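Local coordinates for protein haloacid dehalogenase-like hydrolase (Salmonella enterica subsp. enterica serovar Typhi, PDB 4EZE) that probably hydrolyses O-phosphoserine to serine and phosphate with the help of magnesium, the last step of L-serine biosynthesis, at residues Gly195-Ile200 and Gln217-Phe222; Tyr27-Gln32 and Ile65-Leu70; Thr166-Leu171 and Leu205-Gln210; Ile260-Ile265 and Leu278-Thr283. All blocks are in the same frame, centred on the assembly; numbering follows the deposited sequence.

Overall arrangement
Interactions 1, 3 and 4 belong to the phosphatase part of the chain, and interaction 2 lies apart in the N-terminal antiparallel sheet. Interactions 1 and 2 both pair strands, the first parallel and the second antiparallel. Interaction 4 has a backbone bond where two neighbouring strands start, together with a bridging water. Interaction 3 is apolar contact between two helices. Interactions 1 and 3 share the strand 197-202, helix 206-216, strand 220-224 unit and touch through T209. Interaction 4 meets interaction 1 through F196 and N264. Interactions 2 and 3 are buried contacts, about 38 Å apart between centres. Interactions 1 and 4 are partly buried, with E263 and G282 of interaction 4 exposed.

Interaction 1 (Gly195-Ile200 and Gln217-Phe222); sequences GFKTAI and QLDYAF
D219 and T198 hold each other by an exchange of backbone and side-chain groups. The backbone N of T198 gives a hydrogen bond to D219 OD2 at 2.6 Å, using the anti lone pair of the carboxylate. In return D219 N gives one to T198 OG1 at 3.0 Å, with an angle of 157° at the hydrogen. The hydroxyl gets there because chi1 is 60°, which sets OG1 in the crowded position between the backbone N and the carbonyl carbon. D219 N also makes a weak bond to T198 O.

Regular parallel pairing follows. Y220 N bonds to T198 O at 3.0 Å. I200 N reaches Y220 O at 3.1 Å. F222 N then bonds to I200 O at 2.9 Å.

A199 and Y220 share one face of the sheet, where their CB atoms pack together. T198 O and K197 CB lie at the edge of the Y220 ring. K197 crosses D219 at about a right angle and passes OD2 with its aliphatic part. Its NZ is 5.5 Å from D219 OD2, so the charged atoms are not in contact. I200 points to the other face, where its CG1 meets L218 CD1 at 3.5 Å. The I200 side chain is about 6 Å from that of D114, the predicted nucleophile.

The pair opens and closes the beta-alpha-beta unit of strand 197-202, helix 206-216 and strand 220-224. Strand 220-224 is at the edge of the Rossmann-like parallel sheet of the HAD fold. Helix 244-258 packs on K197, Y220 and F222, and helix 206-216 on I200 and A221.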
# COMPACT_ATOMS: atom_id res chain seq x y z
N GLY A 195 10.17 0.86 15.64
CA GLY A 195 9.30 0.14 16.56
C GLY A 195 7.93 -0.26 16.02
O GLY A 195 6.99 -0.51 16.80
N PHE A 196 7.81 -0.32 14.70
CA PHE A 196 6.56 -0.75 14.10
C PHE A 196 6.62 -2.23 13.82
O PHE A 196 7.67 -2.76 13.51
CB PHE A 196 6.31 -0.04 12.76
CG PHE A 196 5.73 1.34 12.91
CD1 PHE A 196 6.57 2.43 13.09
CD2 PHE A 196 4.37 1.54 12.81
CE1 PHE A 196 6.05 3.72 13.20
CE2 PHE A 196 3.85 2.82 12.93
CZ PHE A 196 4.68 3.91 13.12
N LYS A 197 5.46 -2.89 13.89
CA LYS A 197 5.33 -4.22 13.32
C LYS A 197 4.87 -4.15 11.86
O LYS A 197 4.04 -3.30 11.50
CB LYS A 197 4.31 -5.02 14.14
CG LYS A 197 4.68 -5.16 15.62
CD LYS A 197 6.06 -5.76 15.81
CE LYS A 197 6.27 -6.24 17.23
NZ LYS A 197 5.19 -7.21 17.59
N THR A 198 5.41 -5.04 11.02
CA THR A 198 4.99 -5.15 9.62
C THR A 198 4.05 -6.33 9.40
O THR A 198 4.21 -7.39 9.99
CB THR A 198 6.20 -5.37 8.69
OG1 THR A 198 6.86 -6.58 9.07
CG2 THR A 198 7.18 -4.22 8.78
N ALA A 199 3.08 -6.15 8.52
CA ALA A 199 2.14 -7.19 8.16
C ALA A 199 1.86 -7.17 6.65
O ALA A 199 1.82 -6.10 6.04
CB ALA A 199 0.84 -7.01 8.92
N ILE A 200 1.67 -8.35 6.07
CA ILE A 200 0.97 -8.44 4.80
C ILE A 200 -0.44 -8.91 5.07
O ILE A 200 -0.64 -9.88 5.80
CB ILE A 200 1.65 -9.41 3.83
CG1 ILE A 200 2.86 -8.72 3.22
CG2 ILE A 200 0.69 -9.83 2.72
CD1 ILE A 200 3.45 -9.51 2.09
N GLN A 217 11.33 -11.22 6.44
CA GLN A 217 11.33 -11.03 7.89
C GLN A 217 10.13 -10.26 8.39
O GLN A 217 10.20 -9.67 9.45
CB GLN A 217 12.59 -10.26 8.32
CG GLN A 217 13.92 -10.95 8.02
CD GLN A 217 14.02 -12.30 8.68
OE1 GLN A 217 14.82 -12.49 9.60
NE2 GLN A 217 13.18 -13.24 8.25
N LEU A 218 9.03 -10.24 7.63
CA LEU A 218 7.84 -9.51 8.07
C LEU A 218 7.33 -10.16 9.35
O LEU A 218 7.53 -11.35 9.56
CB LEU A 218 6.75 -9.50 6.99
CG LEU A 218 7.25 -9.00 5.63
CD1 LEU A 218 6.11 -8.89 4.63
CD2 LEU A 218 7.93 -7.66 5.84
N ASP A 219 6.69 -9.38 10.22
CA ASP A 219 6.24 -9.91 11.50
C ASP A 219 5.01 -10.77 11.32
O ASP A 219 4.92 -11.85 11.90
CB ASP A 219 5.94 -8.78 12.49
CG ASP A 219 7.10 -7.83 12.65
OD1 ASP A 219 8.21 -8.26 13.05
OD2 ASP A 219 6.92 -6.64 12.37
N TYR A 220 4.09 -10.31 10.48
CA TYR A 220 2.83 -11.04 10.23
C TYR A 220 2.50 -11.14 8.76
O TYR A 220 3.03 -10.40 7.92
CB TYR A 220 1.67 -10.37 10.97
CG TYR A 220 1.93 -10.26 12.45
CD1 TYR A 220 1.59 -11.29 13.31
CD2 TYR A 220 2.56 -9.13 12.99
CE1 TYR A 220 1.85 -11.21 14.66
CE2 TYR A 220 2.82 -9.04 14.34
CZ TYR A 220 2.47 -10.09 15.17
OH TYR A 220 2.71 -10.02 16.52
N ALA A 221 1.59 -12.05 8.45
CA ALA A 221 1.21 -12.33 7.08
C ALA A 221 -0.08 -13.14 7.13
O ALA A 221 -0.18 -14.11 7.85
CB ALA A 221 2.32 -13.11 6.39
N PHE A 222 -1.09 -12.70 6.39
CA PHE A 222 -2.41 -13.31 6.45
C PHE A 222 -2.94 -13.26 5.03
O PHE A 222 -2.82 -12.24 4.39
CB PHE A 222 -3.35 -12.45 7.31
CG PHE A 222 -2.91 -12.29 8.72
CD1 PHE A 222 -3.18 -13.28 9.66
CD2 PHE A 222 -2.23 -11.14 9.12
CE1 PHE A 222 -2.76 -13.13 10.98
CE2 PHE A 222 -1.80 -11.00 10.43
CZ PHE A 222 -2.07 -11.99 11.36

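Interaction 2 (Tyr27-Gln32 and Ile65-Leu70); sequences YFITTQ and INTAYL
Y69 lies beside Y27, and the two side chains point the same way. Y69 CB lies 3.4 Å from F28 O of the neighbouring strand, with I29 CG1 a little farther off. The ring leaves CB with CG between the backbone N and the carbonyl carbon (chi1 59°), which brings it alongside Y27. Y69 CD2 meets Y27 CD1 at 3.7 Å. One atom further on, Y69 CE2 touches the same Y27 CD1 at 3.6 Å. The two ring planes are at 69°, an oblique pair with centroids 5.7 Å apart. T67 O sits in plane at the edge of the Y69 ring. At the tip, Y69 OH is hydrogen-bonded to OXT of L317, the C-terminal residue, and F311 meets the Y69 ring edge-to-face.

The backbones belong to an antiparallel sheet of four strands, in which 67-75 lies between 56-62 and 23-29. F28 and L70 form a hydrogen-bonded pair. F28 N bonds to L70 O at 2.8 Å, and L70 N bonds back to F28 O at 3.0 Å. The short strand segments run at 128° to each other, and this is the one bridge between them.

F28 and L70 point to the face away from the tyrosines, where helix 34-45 covers them through L41 and Q38. Nearer the start of strand 67-75, the side chains of I29 and T67 cross at about a right angle, with I29 CG2 3.9 Å from T67 CG2. T67 OG1 gives a hydrogen bond to I65 O. T67 is also part of a G1 beta bulge: it and N66 both face A62.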
# COMPACT_ATOMS: atom_id res chain seq x y z
N TYR A 27 5.10 17.88 3.44
CA TYR A 27 6.38 17.62 2.76
C TYR A 27 6.12 17.45 1.28
O TYR A 27 5.15 16.81 0.88
CB TYR A 27 6.99 16.30 3.25
CG TYR A 27 7.18 16.19 4.75
CD1 TYR A 27 8.29 16.74 5.37
CD2 TYR A 27 6.27 15.48 5.53
CE1 TYR A 27 8.49 16.62 6.74
CE2 TYR A 27 6.45 15.35 6.90
CZ TYR A 27 7.57 15.93 7.50
OH TYR A 27 7.78 15.79 8.85
N PHE A 28 7.01 17.99 0.45
CA PHE A 28 6.87 17.86 -0.97
C PHE A 28 8.08 17.16 -1.52
O PHE A 28 9.20 17.54 -1.22
CB PHE A 28 6.84 19.24 -1.63
CG PHE A 28 5.63 20.03 -1.28
CD1 PHE A 28 4.48 19.90 -2.03
CD2 PHE A 28 5.65 20.91 -0.22
CE1 PHE A 28 3.36 20.63 -1.70
CE2 PHE A 28 4.53 21.64 0.11
CZ PHE A 28 3.38 21.49 -0.62
N ILE A 29 7.87 16.15 -2.36
CA ILE A 29 8.98 15.46 -2.98
C ILE A 29 8.84 15.48 -4.49
O ILE A 29 7.85 15.01 -5.05
CB ILE A 29 9.04 13.97 -2.57
CG1 ILE A 29 9.02 13.83 -1.04
CG2 ILE A 29 10.25 13.31 -3.19
CD1 ILE A 29 7.63 13.79 -0.44
N THR A 30 9.88 15.97 -5.15
CA THR A 30 9.82 16.16 -6.56
C THR A 30 11.18 15.98 -7.21
O THR A 30 12.19 16.16 -6.55
CB THR A 30 9.35 17.58 -6.83
OG1 THR A 30 9.17 17.74 -8.23
CG2 THR A 30 10.40 18.59 -6.34
N THR A 31 11.23 15.65 -8.51
CA THR A 31 12.52 15.66 -9.24
C THR A 31 12.92 17.04 -9.76
O THR A 31 14.05 17.23 -10.23
CB THR A 31 12.50 14.69 -10.43
OG1 THR A 31 11.38 15.01 -11.27
CG2 THR A 31 12.40 13.22 -9.92
N GLN A 32 11.99 18.00 -9.68
CA GLN A 32 12.23 19.36 -10.14
C GLN A 32 13.21 20.06 -9.19
O GLN A 32 13.19 19.81 -7.98
CB GLN A 32 10.90 20.14 -10.24
CG GLN A 32 11.08 21.64 -10.39
CD GLN A 32 9.90 22.39 -11.02
OE1 GLN A 32 10.12 23.32 -11.80
NE2 GLN A 32 8.65 22.02 -10.68
N ILE A 65 16.99 7.95 3.42
CA ILE A 65 16.31 7.49 2.21
C ILE A 65 16.78 8.24 1.00
O ILE A 65 16.14 8.23 -0.05
CB ILE A 65 14.79 7.65 2.30
CG1 ILE A 65 14.44 9.11 2.58
CG2 ILE A 65 14.23 6.77 3.40
CD1 ILE A 65 12.95 9.39 2.51
N ASN A 66 17.92 8.90 1.16
CA ASN A 66 18.52 9.67 0.07
C ASN A 66 17.53 10.53 -0.69
O ASN A 66 17.46 10.46 -1.91
CB ASN A 66 19.20 8.75 -0.92
CG ASN A 66 19.93 9.52 -1.97
OD1 ASN A 66 20.18 10.71 -1.81
ND2 ASN A 66 20.28 8.85 -3.06
N THR A 67 16.79 11.35 0.03
CA THR A 67 15.72 12.12 -0.58
C THR A 67 15.78 13.54 -0.09
O THR A 67 15.58 13.80 1.10
CB THR A 67 14.35 11.54 -0.18
OG1 THR A 67 14.25 10.19 -0.65
CG2 THR A 67 13.23 12.34 -0.80
N ALA A 68 16.04 14.48 -0.99
CA ALA A 68 15.93 15.88 -0.66
C ALA A 68 14.46 16.28 -0.83
O ALA A 68 13.85 15.95 -1.84
CB ALA A 68 16.81 16.70 -1.58
N TYR A 69 13.90 16.97 0.16
CA TYR A 69 12.51 17.41 0.08
C TYR A 69 12.30 18.86 0.51
O TYR A 69 13.20 19.50 1.07
CB TYR A 69 11.62 16.54 0.94
CG TYR A 69 12.05 16.56 2.38
CD1 TYR A 69 13.18 15.87 2.78
CD2 TYR A 69 11.33 17.28 3.33
CE1 TYR A 69 13.59 15.88 4.09
CE2 TYR A 69 11.73 17.30 4.65
CZ TYR A 69 12.87 16.61 5.03
OH TYR A 69 13.31 16.62 6.33
N LEU A 70 11.10 19.37 0.26
CA LEU A 70 10.71 20.71 0.66
C LEU A 70 9.70 20.61 1.78
O LEU A 70 8.71 19.91 1.66
CB LEU A 70 10.10 21.49 -0.51
CG LEU A 70 9.75 22.95 -0.20
CD1 LEU A 70 11.00 23.80 -0.02
CD2 LEU A 70 8.89 23.50 -1.30

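Interaction 3 (Thr166-Leu171 and Leu205-Gln210); sequences TPKAVL and LDIFTQ
I207 reaches across to helix 168-176 with its CD1 methyl, which touches two residues one turn apart. I207 CD1 is 4.1 Å from L171 CB and 4.1 Å from K168 CG. The chain is fully extended, with CG1 anti to the backbone N (chi1 -171°) and CD1 continuing the line (chi2 173°). It meets L171 at about a right angle and the stem of K168 at a slant. L171 itself points at helix 206-216. Its CD2 methyl faces F208 CE1 at 4.3 Å and L205 CD1 at 4.5 Å. The tip of F208 also reaches the backbone, with CZ 3.8 Å from L171 O. That oxygen lies obliquely to the ring. The whole contact is apolar or van der Waals in kind.

L205 and P167 are at the N-cap positions of their helices. L205 O accepts from T209 N at 3.0 Å. D206 OD1 is hydrogen-bonded to V226 N, which ties this first turn to strand 226-229. I228 of that strand touches both K168 and I207. The start of helix 168-176 is held by backbone hydrogen bonds of T166 with L233 and of K168 with N231. I128 of helix 124-131 packs on L171, L205 and F208 together.

Helix 206-216 flanks the parallel sheet of the core domain, while helix 168-176 lies in the helical insertion between strands 110-113 and 197-202. This is consistent with the cap-to-core interface of HAD phosphatases of the phosphoserine phosphatase type. The F208 side chain is about 6 Å from that of D116, the predicted proton donor.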
# COMPACT_ATOMS: atom_id res chain seq x y z
N THR A 166 -1.83 -27.52 -10.10
CA THR A 166 -0.54 -26.85 -10.29
C THR A 166 0.46 -27.33 -9.24
O THR A 166 0.15 -27.35 -8.05
CB THR A 166 -0.66 -25.33 -10.18
OG1 THR A 166 -1.63 -24.85 -11.10
CG2 THR A 166 0.67 -24.67 -10.45
N PRO A 167 1.64 -27.74 -9.69
CA PRO A 167 2.69 -28.27 -8.81
C PRO A 167 3.30 -27.19 -7.90
O PRO A 167 3.55 -26.06 -8.35
CB PRO A 167 3.78 -28.77 -9.78
CG PRO A 167 3.17 -28.72 -11.14
CD PRO A 167 2.01 -27.76 -11.11
N LYS A 168 3.55 -27.56 -6.65
CA LYS A 168 4.18 -26.65 -5.69
C LYS A 168 5.36 -25.92 -6.33
O LYS A 168 5.61 -24.75 -6.06
CB LYS A 168 4.65 -27.45 -4.46
CG LYS A 168 4.85 -26.62 -3.19
CD LYS A 168 4.41 -27.38 -1.95
CE LYS A 168 5.52 -28.23 -1.36
NZ LYS A 168 6.31 -27.48 -0.34
N ALA A 169 6.08 -26.62 -7.20
CA ALA A 169 7.32 -26.10 -7.76
C ALA A 169 7.09 -24.98 -8.78
O ALA A 169 7.92 -24.07 -8.92
CB ALA A 169 8.13 -27.24 -8.38
N VAL A 170 6.00 -25.06 -9.53
CA VAL A 170 5.66 -24.01 -10.47
C VAL A 170 5.33 -22.73 -9.68
O VAL A 170 5.84 -21.64 -9.97
CB VAL A 170 4.47 -24.44 -11.34
CG1 VAL A 170 3.92 -23.27 -12.15
CG2 VAL A 170 4.89 -25.58 -12.25
N LEU A 171 4.48 -22.90 -8.66
CA LEU A 171 4.09 -21.83 -7.76
C LEU A 171 5.29 -21.17 -7.09
O LEU A 171 5.41 -19.94 -7.05
CB LEU A 171 3.18 -22.39 -6.69
CG LEU A 171 1.82 -22.90 -7.14
CD1 LEU A 171 1.17 -23.64 -5.97
CD2 LEU A 171 0.93 -21.75 -7.59
N LEU A 205 -2.89 -15.94 -2.39
CA LEU A 205 -2.50 -17.27 -1.92
C LEU A 205 -1.53 -17.26 -0.75
O LEU A 205 -0.58 -16.49 -0.71
CB LEU A 205 -1.85 -18.06 -3.06
CG LEU A 205 -2.74 -18.44 -4.25
CD1 LEU A 205 -1.94 -19.17 -5.31
CD2 LEU A 205 -3.88 -19.31 -3.81
N ASP A 206 -1.73 -18.18 0.18
CA ASP A 206 -0.87 -18.27 1.34
C ASP A 206 0.52 -18.73 0.97
O ASP A 206 1.49 -18.46 1.67
CB ASP A 206 -1.45 -19.23 2.37
CG ASP A 206 -1.70 -20.64 1.79
OD1 ASP A 206 -2.59 -20.81 0.92
OD2 ASP A 206 -1.00 -21.58 2.23
N ILE A 207 0.65 -19.50 -0.10
CA ILE A 207 1.98 -19.97 -0.42
C ILE A 207 2.84 -18.76 -0.74
O ILE A 207 3.97 -18.67 -0.28
CB ILE A 207 2.00 -21.00 -1.55
CG1 ILE A 207 3.40 -21.61 -1.67
CG2 ILE A 207 1.59 -20.38 -2.85
CD1 ILE A 207 3.49 -22.74 -2.64
N PHE A 208 2.30 -17.83 -1.51
CA PHE A 208 3.02 -16.60 -1.80
C PHE A 208 3.20 -15.72 -0.58
O PHE A 208 4.28 -15.21 -0.33
CB PHE A 208 2.28 -15.80 -2.86
CG PHE A 208 2.45 -16.31 -4.24
CD1 PHE A 208 2.11 -17.60 -4.56
CD2 PHE A 208 2.96 -15.50 -5.23
CE1 PHE A 208 2.27 -18.08 -5.82
CE2 PHE A 208 3.11 -15.98 -6.50
CZ PHE A 208 2.77 -17.27 -6.80
N THR A 209 2.14 -15.57 0.20
CA THR A 209 2.16 -14.67 1.34
C THR A 209 3.15 -15.08 2.41
O THR A 209 3.92 -14.27 2.89
CB THR A 209 0.78 -14.60 1.98
OG1 THR A 209 -0.15 -14.08 1.03
CG2 THR A 209 0.80 -13.71 3.19
N GLN A 210 3.14 -16.36 2.76
CA GLN A 210 4.06 -16.86 3.77
C GLN A 210 5.49 -16.79 3.28
O GLN A 210 6.39 -16.45 4.03
CB GLN A 210 3.67 -18.27 4.20
CG GLN A 210 2.33 -18.33 4.89
CD GLN A 210 2.16 -17.27 5.95
OE1 GLN A 210 3.07 -17.00 6.72
NE2 GLN A 210 0.99 -16.67 6.00

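Interaction 4 (Ile260-Ile265 and Leu278-Thr283); sequences IATENI and LEHAGT
Both strands of the beta-alpha-beta unit of strand 265-269, helix 275-280 and strand 283-287 begin at this contact, where I265 meets T283. T283 N gives an almost straight hydrogen bond to I265 O at 3.1 Å, with 177° at the hydrogen. Just before it, A281 CB lies 3.4 Å from the same I265 O and packs on I265 CG2 at 3.9 Å. G282 has no side chain, and its CA comes within 4.1 Å of E263 CA in the 3-10 turn.

T262 and H280 meet with their side chains at about a right angle. T262 CG2 is over one face of the imidazole, offset toward the rim, and 3.3 Å from H280 O. A water bridges the two side chains, 2.9 Å from T262 OG1 and 2.9 Å from H280 NE2. It lies in the ring plane at the edge of H280. With CG anti to the backbone N (chi1 169°), the ring swings toward T262 and I265, and H280 NE2 comes within 4.2 Å of I265 CD1.

Helix 244-258 lies alongside. Its K248 and V252 touch H280, and its L251 and A255 touch I265. T283 continues the pairing of the two parallel strands by backbone bonding with A267.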
# COMPACT_ATOMS: atom_id res chain seq x y z
N ILE A 260 -2.63 -1.95 19.88
CA ILE A 260 -2.19 -0.82 19.11
C ILE A 260 -3.38 0.05 18.72
O ILE A 260 -4.34 -0.43 18.12
CB ILE A 260 -1.37 -1.31 17.89
CG1 ILE A 260 -0.11 -2.05 18.41
CG2 ILE A 260 -1.01 -0.17 16.95
CD1 ILE A 260 0.97 -2.28 17.38
N ALA A 261 -3.34 1.33 19.10
CA ALA A 261 -4.40 2.28 18.79
C ALA A 261 -4.50 2.54 17.29
O ALA A 261 -3.50 2.53 16.56
CB ALA A 261 -4.17 3.59 19.55
N THR A 262 -5.71 2.83 16.85
CA THR A 262 -5.96 3.03 15.44
C THR A 262 -5.09 4.12 14.86
O THR A 262 -4.64 4.02 13.74
CB THR A 262 -7.44 3.31 15.18
OG1 THR A 262 -8.19 2.18 15.63
CG2 THR A 262 -7.70 3.49 13.71
N GLU A 263 -4.83 5.17 15.62
CA GLU A 263 -4.08 6.24 15.01
C GLU A 263 -2.66 5.77 14.75
O GLU A 263 -1.87 6.48 14.14
CB GLU A 263 -4.10 7.54 15.83
CG GLU A 263 -3.35 7.49 17.17
CD GLU A 263 -4.28 7.54 18.38
OE1 GLU A 263 -5.07 6.59 18.60
OE2 GLU A 263 -4.20 8.54 19.13
N ASN A 264 -2.30 4.59 15.23
CA ASN A 264 -0.91 4.16 15.06
C ASN A 264 -0.82 3.05 14.02
O ASN A 264 0.22 2.39 13.87
CB ASN A 264 -0.32 3.71 16.38
CG ASN A 264 -0.12 4.85 17.33
OD1 ASN A 264 0.50 5.85 16.99
ND2 ASN A 264 -0.64 4.72 18.54
N ILE A 265 -1.95 2.84 13.35
CA ILE A 265 -2.02 1.85 12.27
C ILE A 265 -1.84 2.51 10.91
O ILE A 265 -2.65 3.34 10.49
CB ILE A 265 -3.37 1.14 12.29
CG1 ILE A 265 -3.56 0.40 13.61
CG2 ILE A 265 -3.50 0.15 11.13
CD1 ILE A 265 -4.91 -0.28 13.70
N LEU A 278 -7.96 0.44 4.31
CA LEU A 278 -7.26 1.72 4.31
C LEU A 278 -8.06 2.82 5.00
O LEU A 278 -7.50 3.74 5.62
CB LEU A 278 -6.94 2.18 2.88
CG LEU A 278 -6.12 1.28 1.97
CD1 LEU A 278 -6.03 1.95 0.62
CD2 LEU A 278 -4.73 1.07 2.53
N GLU A 279 -9.38 2.73 4.89
CA GLU A 279 -10.23 3.73 5.52
C GLU A 279 -10.21 3.54 7.02
O GLU A 279 -10.27 4.51 7.77
CB GLU A 279 -11.66 3.67 5.00
CG GLU A 279 -11.82 4.40 3.67
CD GLU A 279 -13.15 4.11 3.01
OE1 GLU A 279 -13.75 5.05 2.45
OE2 GLU A 279 -13.61 2.95 3.05
N HIS A 280 -10.08 2.30 7.46
CA HIS A 280 -9.97 2.03 8.88
C HIS A 280 -8.63 2.49 9.47
O HIS A 280 -8.59 3.06 10.55
CB HIS A 280 -10.19 0.56 9.18
CG HIS A 280 -9.83 0.18 10.58
ND1 HIS A 280 -10.70 0.35 11.64
CD2 HIS A 280 -8.69 -0.33 11.10
CE1 HIS A 280 -10.11 -0.06 12.75
NE2 HIS A 280 -8.90 -0.48 12.45
N ALA A 281 -7.53 2.23 8.79
CA ALA A 281 -6.23 2.64 9.32
C ALA A 281 -6.21 4.12 9.71
O ALA A 281 -6.92 4.94 9.10
CB ALA A 281 -5.13 2.37 8.31
N GLY A 282 -5.39 4.46 10.69
CA GLY A 282 -5.25 5.87 11.11
C GLY A 282 -4.67 6.64 9.94
O GLY A 282 -5.11 7.73 9.60
N THR A 283 -3.66 6.06 9.31
CA THR A 283 -3.03 6.64 8.15
C THR A 283 -3.06 5.61 7.02
O THR A 283 -2.31 4.63 7.05
CB THR A 283 -1.59 7.05 8.47
OG1 THR A 283 -1.61 8.08 9.47
CG2 THR A 283 -0.88 7.57 7.21
O HOH W 1 -8.00 -0.65 15.18